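Local structure of NAD(P)H-hydrate epimerase (Saccharomyces cerevisiae, 1JZT) at residues A[136-141]-A[174-179]; A[170-175]-A[196-201]. The protein catalyses the epimerisation of the R and S forms of hydrated NADH and NADPH, so that both can be repaired. All coordinates share one frame; numbering follows the deposited sequence.

Overall arrangement
Interactions 1 and 2 follow one another across the parallel part of the central mixed sheet of a Rossmann-like fold, their centres about 8 Å apart. Strand 133-139 lies next to strand 169-172, with probable hydrogen bonds from Val170 N to Ile136 O (2.6 Å) and from Asp138 N to Val170 O (2.7 Å). Strand 169-172 is flanked on its other edge by strand 194-198 in interaction 2. The chain leaving strand 169-172 through Val174 and Pro175, common to both contacts, turns to meet Asp138 in interaction 1. Asp138 and Thr176 are predicted potassium ligands, and Asp173 of interaction 2 is predicted to bind NADPHX, consistent with both sites lying at the carboxyl ends of these strands.

Interaction 1 (A[136-141]-A[174-179]); sequences IVDAIF and VPTGWD
Asp138 carries its CG anti to the backbone N (chi1 164°), and Thr176 turns OG1 back beside its own backbone N (chi1 -64°), which lets one carboxylate meet both the hydroxyl and the backbone N-H of the threonine. Thr176 OG1 donates to Asp138 OD1 at 2.6 Å. The backbone N of Thr176 reaches Asp138 OD2 at 3.0 Å in a nearly straight bond (171°), and each oxygen uses its syn lone pair. Asp138 OD2 is also hydrogen-bonded to Ser171 OG. Phe141 N in turn donates to Thr176 OG1 at 3.2 Å, so the hydroxyl is gripped by the loop following strand 133-139 as well as by the aspartate. Water 1 sits among three acceptors, Thr176 OG1 (2.9 Å), Asp138 O and Val174 O, more than its two protons can serve at once; this group of oxygens is consistent with the potassium site predicted at Asp138, Thr176 and Asn70. On the apolar side, Thr176 CG2 packs 3.6 Å from Ile140 CG2, and the two side chains cross at about a right angle. Phe141 CD2 lies farther off, 4.1 Å from Thr176 CG2. A type II turn from Pro175 to Trp178, closed by Trp178 N to Pro175 O at 3.1 Å, carries Thr176 as its second residue. An alanine in place of Asp138 would probably leave the hydroxyl and backbone N-H of Thr176, and the hydroxyl of Ser171, without their carboxylate partner. Strand 133-139 runs between strands 60-65 and 169-172, while Phe153 and Val157 of helix 153-163 pack against Ile140 and Thr176 respectively.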
ATOM      1  N   ILE A 136      10.086  -1.687  -3.601  1.00 11.18           N
ATOM      2  CA  ILE A 136       9.191  -0.685  -4.142  1.00 10.19           C
ATOM      3  C   ILE A 136       7.816  -0.835  -3.517  1.00 10.24           C
ATOM      4  O   ILE A 136       7.297  -1.943  -3.394  1.00 10.86           O
ATOM      5  CB  ILE A 136       9.064  -0.840  -5.669  1.00 11.36           C
ATOM      6  CG1 ILE A 136      10.444  -0.702  -6.313  1.00 11.44           C
ATOM      7  CG2 ILE A 136       8.093   0.208  -6.227  1.00 14.66           C
ATOM      8  CD1 ILE A 136      10.510  -1.230  -7.740  1.00 11.10           C
ATOM      9  N   VAL A 137       7.240   0.280  -3.091  1.00  8.70           N
ATOM     10  CA  VAL A 137       5.907   0.249  -2.516  1.00  6.66           C
ATOM     11  C   VAL A 137       4.936   0.736  -3.576  1.00  7.47           C
ATOM     12  O   VAL A 137       4.999   1.891  -4.031  1.00  9.81           O
ATOM     13  CB  VAL A 137       5.769   1.165  -1.284  1.00  7.38           C
ATOM     14  CG1 VAL A 137       4.326   1.127  -0.781  1.00  5.55           C
ATOM     15  CG2 VAL A 137       6.722   0.720  -0.194  1.00  6.11           C
ATOM     16  N   ASP A 138       4.035  -0.163  -3.952  1.00  8.37           N
ATOM     17  CA  ASP A 138       3.017   0.098  -4.955  1.00  7.82           C
ATOM     18  C   ASP A 138       1.761   0.648  -4.297  1.00  7.17           C
ATOM     19  O   ASP A 138       0.937  -0.111  -3.795  1.00  8.96           O
ATOM     20  CB  ASP A 138       2.688  -1.202  -5.708  1.00  5.37           C
ATOM     21  CG  ASP A 138       1.389  -1.118  -6.486  1.00  8.86           C
ATOM     22  OD1 ASP A 138       1.061  -0.019  -6.997  1.00  7.11           O
ATOM     23  OD2 ASP A 138       0.689  -2.156  -6.593  1.00  8.00           O
ATOM     24  N   ALA A 139       1.630   1.967  -4.295  1.00  7.92           N
ATOM     25  CA  ALA A 139       0.465   2.622  -3.718  1.00  8.23           C
ATOM     26  C   ALA A 139      -0.220   3.443  -4.814  1.00 10.52           C
ATOM     27  O   ALA A 139      -0.684   4.564  -4.573  1.00  8.00           O
ATOM     28  CB  ALA A 139       0.893   3.535  -2.559  1.00  7.88           C
ATOM     29  N   ILE A 140      -0.278   2.892  -6.024  1.00  9.35           N
ATOM     30  CA  ILE A 140      -0.898   3.600  -7.144  1.00 12.78           C
ATOM     31  C   ILE A 140      -2.420   3.639  -7.037  1.00 13.29           C
ATOM     32  O   ILE A 140      -2.991   4.705  -6.795  1.00 13.55           O
ATOM     33  CB  ILE A 140      -0.496   2.985  -8.521  1.00 13.72           C
ATOM     34  CG1 ILE A 140       0.963   3.308  -8.839  1.00 16.44           C
ATOM     35  CG2 ILE A 140      -1.314   3.612  -9.646  1.00 12.33           C
ATOM     36  CD1 ILE A 140       1.946   2.707  -7.908  1.00 21.07           C
ATOM     37  N   PHE A 141      -3.076   2.494  -7.221  1.00 14.10           N
ATOM     38  CA  PHE A 141      -4.537   2.431  -7.126  1.00 15.92           C
ATOM     39  C   PHE A 141      -5.025   1.368  -6.155  1.00 14.51           C
ATOM     40  O   PHE A 141      -4.455   0.282  -6.074  1.00 16.05           O
ATOM     41  CB  PHE A 141      -5.167   2.182  -8.505  1.00 18.07           C
ATOM     42  CG  PHE A 141      -5.056   3.344  -9.441  1.00 18.40           C
ATOM     43  CD1 PHE A 141      -5.516   4.602  -9.063  1.00 20.27           C
ATOM     44  CD2 PHE A 141      -4.476   3.189 -10.695  1.00 20.09           C
ATOM     45  CE1 PHE A 141      -5.402   5.690  -9.921  1.00 19.72           C
ATOM     46  CE2 PHE A 141      -4.358   4.273 -11.562  1.00 19.55           C
ATOM     47  CZ  PHE A 141      -4.819   5.524 -11.172  1.00 19.95           C
ATOM     48  N   VAL A 174      -4.334  -3.782  -2.730  1.00 10.83           N
ATOM     49  CA  VAL A 174      -4.476  -4.675  -3.877  1.00 11.71           C
ATOM     50  C   VAL A 174      -3.383  -4.344  -4.891  1.00 11.10           C
ATOM     51  O   VAL A 174      -2.890  -3.217  -4.939  1.00 11.76           O
ATOM     52  CB  VAL A 174      -5.864  -4.526  -4.578  1.00 12.76           C
ATOM     53  CG1 VAL A 174      -6.965  -5.045  -3.679  1.00 14.54           C
ATOM     54  CG2 VAL A 174      -6.120  -3.068  -4.946  1.00 14.21           C
ATOM     55  N   PRO A 175      -2.970  -5.331  -5.705  1.00 10.40           N
ATOM     56  CA  PRO A 175      -1.928  -5.090  -6.712  1.00 10.72           C
ATOM     57  C   PRO A 175      -2.494  -4.157  -7.778  1.00 11.69           C
ATOM     58  O   PRO A 175      -3.539  -4.444  -8.362  1.00 11.32           O
ATOM     59  CB  PRO A 175      -1.646  -6.490  -7.266  1.00 12.54           C
ATOM     60  CG  PRO A 175      -2.013  -7.400  -6.117  1.00 12.08           C
ATOM     61  CD  PRO A 175      -3.283  -6.766  -5.608  1.00 10.02           C
ATOM     62  N   THR A 176      -1.824  -3.038  -8.023  1.00 11.18           N
ATOM     63  CA  THR A 176      -2.307  -2.085  -9.015  1.00 13.16           C
ATOM     64  C   THR A 176      -2.434  -2.743 -10.391  1.00 13.33           C
ATOM     65  O   THR A 176      -1.528  -3.442 -10.839  1.00 11.95           O
ATOM     66  CB  THR A 176      -1.369  -0.866  -9.089  1.00 12.80           C
ATOM     67  OG1 THR A 176      -1.391  -0.177  -7.830  1.00 13.20           O
ATOM     68  CG2 THR A 176      -1.804   0.086 -10.192  1.00 10.67           C
ATOM     69  N   GLY A 177      -3.570  -2.541 -11.048  1.00 13.48           N
ATOM     70  CA  GLY A 177      -3.759  -3.130 -12.364  1.00 16.06           C
ATOM     71  C   GLY A 177      -4.517  -4.445 -12.348  1.00 15.81           C
ATOM     72  O   GLY A 177      -4.953  -4.924 -13.399  1.00 16.55           O
ATOM     73  N   TRP A 178      -4.666  -5.044 -11.169  1.00 15.21           N
ATOM     74  CA  TRP A 178      -5.405  -6.303 -11.041  1.00 13.98           C
ATOM     75  C   TRP A 178      -6.892  -5.993 -10.943  1.00 15.83           C
ATOM     76  O   TRP A 178      -7.281  -4.913 -10.491  1.00 14.67           O
ATOM     77  CB  TRP A 178      -4.990  -7.059  -9.769  1.00 15.35           C
ATOM     78  CG  TRP A 178      -3.691  -7.808  -9.849  1.00 12.22           C
ATOM     79  CD1 TRP A 178      -2.625  -7.525 -10.654  1.00 12.14           C
ATOM     80  CD2 TRP A 178      -3.300  -8.929  -9.040  1.00 12.70           C
ATOM     81  NE1 TRP A 178      -1.591  -8.401 -10.393  1.00 12.02           N
ATOM     82  CE2 TRP A 178      -1.979  -9.272  -9.409  1.00 12.23           C
ATOM     83  CE3 TRP A 178      -3.940  -9.678  -8.037  1.00 14.08           C
ATOM     84  CZ2 TRP A 178      -1.279 -10.332  -8.811  1.00 12.99           C
ATOM     85  CZ3 TRP A 178      -3.241 -10.737  -7.439  1.00 14.05           C
ATOM     86  CH2 TRP A 178      -1.921 -11.050  -7.833  1.00 12.12           C
ATOM     87  N   ASP A 179      -7.728  -6.934 -11.372  1.00 15.95           N
ATOM     88  CA  ASP A 179      -9.161  -6.729 -11.248  1.00 17.21           C
ATOM     89  C   ASP A 179      -9.421  -7.022  -9.775  1.00 16.27           C
ATOM     90  O   ASP A 179      -9.203  -8.141  -9.314  1.00 16.01           O
ATOM     91  CB  ASP A 179      -9.934  -7.703 -12.137  1.00 20.20           C
ATOM     92  CG  ASP A 179     -11.425  -7.442 -12.116  1.00 22.84           C
ATOM     93  OD1 ASP A 179     -12.036  -7.577 -11.036  1.00 22.93           O
ATOM     94  OD2 ASP A 179     -11.986  -7.087 -13.173  1.00 26.32           O
TER
HETATM   95  O   HOH W   1      -1.681  -0.555  -4.993  1.00 10.41           O

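Interaction 2 (A[170-175]-A[196-201]); sequences VSVDVP and VSLTVP
Asp173 OD1 is gripped by the backbone N of Leu198 at 3.0 Å, through its anti lone pair, and by a salt bridge to Lys202. The contact joins two neighbouring parallel strands of a Rossmann-like sheet, 169-172 and 194-198, whose short segments here run 8° apart, and the chain between them contains no helix. Val172 pairs with Val196, whose N and O bond the residues flanking Val172: Val196 N donates to Ser171 O at 2.9 Å, and Asp173 N to Val196 O at a short 2.6 Å. Asp173 then leaves the strand in a classic gamma turn, as its phi of 72° and psi of -63° indicate, with Val174 N bonded to Val172 O at 2.8 Å. The CG of Asp173 stands anti to its backbone N, and from there OD1 reaches Leu198, also coming 3.5 Å from Leu198 CB. Asp173 OD2 makes a weak bond to Phe143 N; both residues belong to the predicted NADPHX site. On the face holding Val172 and Val196, Val172 CG1 touches Leu198 CD1 at 3.7 Å and Val170 CG1 meets Val196 CG2 at 4.1 Å, under helix 28-46. Ser197, whose OG is hydrogen-bonded to His215 NE2, adds a water-mediated link: water 2 lies 2.8 Å from Asp173 O and is also hydrogen-bonded to Ser197 OG.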
ATOM      1  N   VAL A 170       5.955  -4.174  -2.950  1.00  7.91           N
ATOM      2  CA  VAL A 170       5.031  -4.309  -1.824  1.00  7.37           C
ATOM      3  C   VAL A 170       3.765  -3.556  -2.231  1.00  9.58           C
ATOM      4  O   VAL A 170       3.772  -2.320  -2.276  1.00  8.07           O
ATOM      5  CB  VAL A 170       5.602  -3.639  -0.545  1.00  5.92           C
ATOM      6  CG1 VAL A 170       4.602  -3.761   0.603  1.00  6.55           C
ATOM      7  CG2 VAL A 170       6.944  -4.281  -0.168  1.00  5.32           C
ATOM      8  N   SER A 171       2.688  -4.287  -2.528  1.00  8.91           N
ATOM      9  CA  SER A 171       1.436  -3.660  -2.960  1.00  9.60           C
ATOM     10  C   SER A 171       0.502  -3.303  -1.820  1.00  9.76           C
ATOM     11  O   SER A 171       0.215  -4.133  -0.957  1.00  9.39           O
ATOM     12  CB  SER A 171       0.686  -4.566  -3.948  1.00  7.22           C
ATOM     13  OG  SER A 171       1.332  -4.605  -5.205  1.00  8.74           O
ATOM     14  N   VAL A 172       0.017  -2.064  -1.840  1.00  9.08           N
ATOM     15  CA  VAL A 172      -0.893  -1.567  -0.820  1.00  8.34           C
ATOM     16  C   VAL A 172      -2.342  -1.896  -1.173  1.00 10.12           C
ATOM     17  O   VAL A 172      -2.864  -1.464  -2.207  1.00  9.52           O
ATOM     18  CB  VAL A 172      -0.761  -0.037  -0.650  1.00  8.62           C
ATOM     19  CG1 VAL A 172      -1.652   0.432   0.490  1.00 11.71           C
ATOM     20  CG2 VAL A 172       0.691   0.328  -0.375  1.00 10.53           C
ATOM     21  N   ASP A 173      -2.967  -2.665  -0.287  1.00  9.60           N
ATOM     22  CA  ASP A 173      -4.351  -3.103  -0.394  1.00 11.07           C
ATOM     23  C   ASP A 173      -4.584  -4.157  -1.480  1.00 11.22           C
ATOM     24  O   ASP A 173      -4.997  -5.280  -1.180  1.00 13.09           O
ATOM     25  CB  ASP A 173      -5.280  -1.908  -0.611  1.00 12.84           C
ATOM     26  CG  ASP A 173      -6.722  -2.259  -0.334  1.00 17.04           C
ATOM     27  OD1 ASP A 173      -6.954  -3.043   0.613  1.00 15.84           O
ATOM     28  OD2 ASP A 173      -7.617  -1.750  -1.042  1.00 19.63           O
ATOM     29  N   VAL A 174      -4.334  -3.782  -2.730  1.00 10.83           N
ATOM     30  CA  VAL A 174      -4.476  -4.675  -3.877  1.00 11.71           C
ATOM     31  C   VAL A 174      -3.383  -4.344  -4.891  1.00 11.10           C
ATOM     32  O   VAL A 174      -2.890  -3.217  -4.939  1.00 11.76           O
ATOM     33  CB  VAL A 174      -5.864  -4.526  -4.578  1.00 12.76           C
ATOM     34  CG1 VAL A 174      -6.965  -5.045  -3.679  1.00 14.54           C
ATOM     35  CG2 VAL A 174      -6.120  -3.068  -4.946  1.00 14.21           C
ATOM     36  N   PRO A 175      -2.970  -5.331  -5.705  1.00 10.40           N
ATOM     37  CA  PRO A 175      -1.928  -5.090  -6.712  1.00 10.72           C
ATOM     38  C   PRO A 175      -2.494  -4.157  -7.778  1.00 11.69           C
ATOM     39  O   PRO A 175      -3.539  -4.444  -8.362  1.00 11.32           O
ATOM     40  CB  PRO A 175      -1.646  -6.490  -7.266  1.00 12.54           C
ATOM     41  CG  PRO A 175      -2.013  -7.400  -6.117  1.00 12.08           C
ATOM     42  CD  PRO A 175      -3.283  -6.766  -5.608  1.00 10.02           C
ATOM     43  N   VAL A 196      -0.231  -6.166   1.082  1.00  5.59           N
ATOM     44  CA  VAL A 196      -0.737  -5.734   2.375  1.00  5.82           C
ATOM     45  C   VAL A 196      -2.183  -5.325   2.192  1.00  8.02           C
ATOM     46  O   VAL A 196      -2.471  -4.200   1.770  1.00  8.12           O
ATOM     47  CB  VAL A 196       0.046  -4.531   2.945  1.00  5.70           C
ATOM     48  CG1 VAL A 196      -0.525  -4.141   4.309  1.00  5.75           C
ATOM     49  CG2 VAL A 196       1.526  -4.872   3.065  1.00  6.28           C
ATOM     50  N   SER A 197      -3.092  -6.257   2.471  1.00  7.50           N
ATOM     51  CA  SER A 197      -4.516  -5.978   2.354  1.00  8.52           C
ATOM     52  C   SER A 197      -4.882  -5.033   3.493  1.00  8.17           C
ATOM     53  O   SER A 197      -4.352  -5.149   4.598  1.00  9.22           O
ATOM     54  CB  SER A 197      -5.328  -7.273   2.466  1.00  9.23           C
ATOM     55  OG  SER A 197      -5.085  -8.125   1.351  1.00 10.29           O
ATOM     56  N   LEU A 198      -5.775  -4.090   3.220  1.00  8.76           N
ATOM     57  CA  LEU A 198      -6.199  -3.135   4.230  1.00  9.72           C
ATOM     58  C   LEU A 198      -7.660  -3.362   4.611  1.00 10.06           C
ATOM     59  O   LEU A 198      -8.519  -3.538   3.744  1.00  9.29           O
ATOM     60  CB  LEU A 198      -5.985  -1.703   3.724  1.00 10.34           C
ATOM     61  CG  LEU A 198      -4.525  -1.299   3.496  1.00 12.57           C
ATOM     62  CD1 LEU A 198      -4.462   0.116   2.940  1.00 15.59           C
ATOM     63  CD2 LEU A 198      -3.756  -1.384   4.815  1.00 14.15           C
ATOM     64  N   THR A 199      -7.914  -3.366   5.919  1.00 10.08           N
ATOM     65  CA  THR A 199      -9.244  -3.587   6.498  1.00 12.12           C
ATOM     66  C   THR A 199      -9.612  -5.060   6.364  1.00 11.76           C
ATOM     67  O   THR A 199      -9.789  -5.761   7.363  1.00 10.74           O
ATOM     68  CB  THR A 199     -10.331  -2.709   5.810  1.00 12.57           C
ATOM     69  OG1 THR A 199      -9.983  -1.324   5.941  1.00 14.20           O
ATOM     70  CG2 THR A 199     -11.687  -2.933   6.458  1.00 15.34           C
ATOM     71  N   VAL A 200      -9.707  -5.524   5.122  1.00 11.84           N
ATOM     72  CA  VAL A 200     -10.036  -6.912   4.825  1.00 11.77           C
ATOM     73  C   VAL A 200      -9.594  -7.164   3.385  1.00 11.24           C
ATOM     74  O   VAL A 200      -9.713  -6.294   2.536  1.00 12.12           O
ATOM     75  CB  VAL A 200     -11.561  -7.171   4.990  1.00 13.51           C
ATOM     76  CG1 VAL A 200     -12.343  -6.241   4.077  1.00 14.34           C
ATOM     77  CG2 VAL A 200     -11.887  -8.625   4.687  1.00 13.88           C
ATOM     78  N   PRO A 201      -9.038  -8.353   3.102  1.00 11.71           N
ATOM     79  CA  PRO A 201      -8.589  -8.659   1.744  1.00 12.20           C
ATOM     80  C   PRO A 201      -9.744  -8.685   0.752  1.00 12.82           C
ATOM     81  O   PRO A 201     -10.872  -9.038   1.103  1.00 13.04           O
ATOM     82  CB  PRO A 201      -7.935 -10.030   1.896  1.00 12.64           C
ATOM     83  CG  PRO A 201      -7.444 -10.010   3.322  1.00 12.35           C
ATOM     84  CD  PRO A 201      -8.633  -9.418   4.033  1.00 11.25           C
TER
HETATM   85  O   HOH W   2      -6.782  -7.466  -0.797  1.00 17.81           O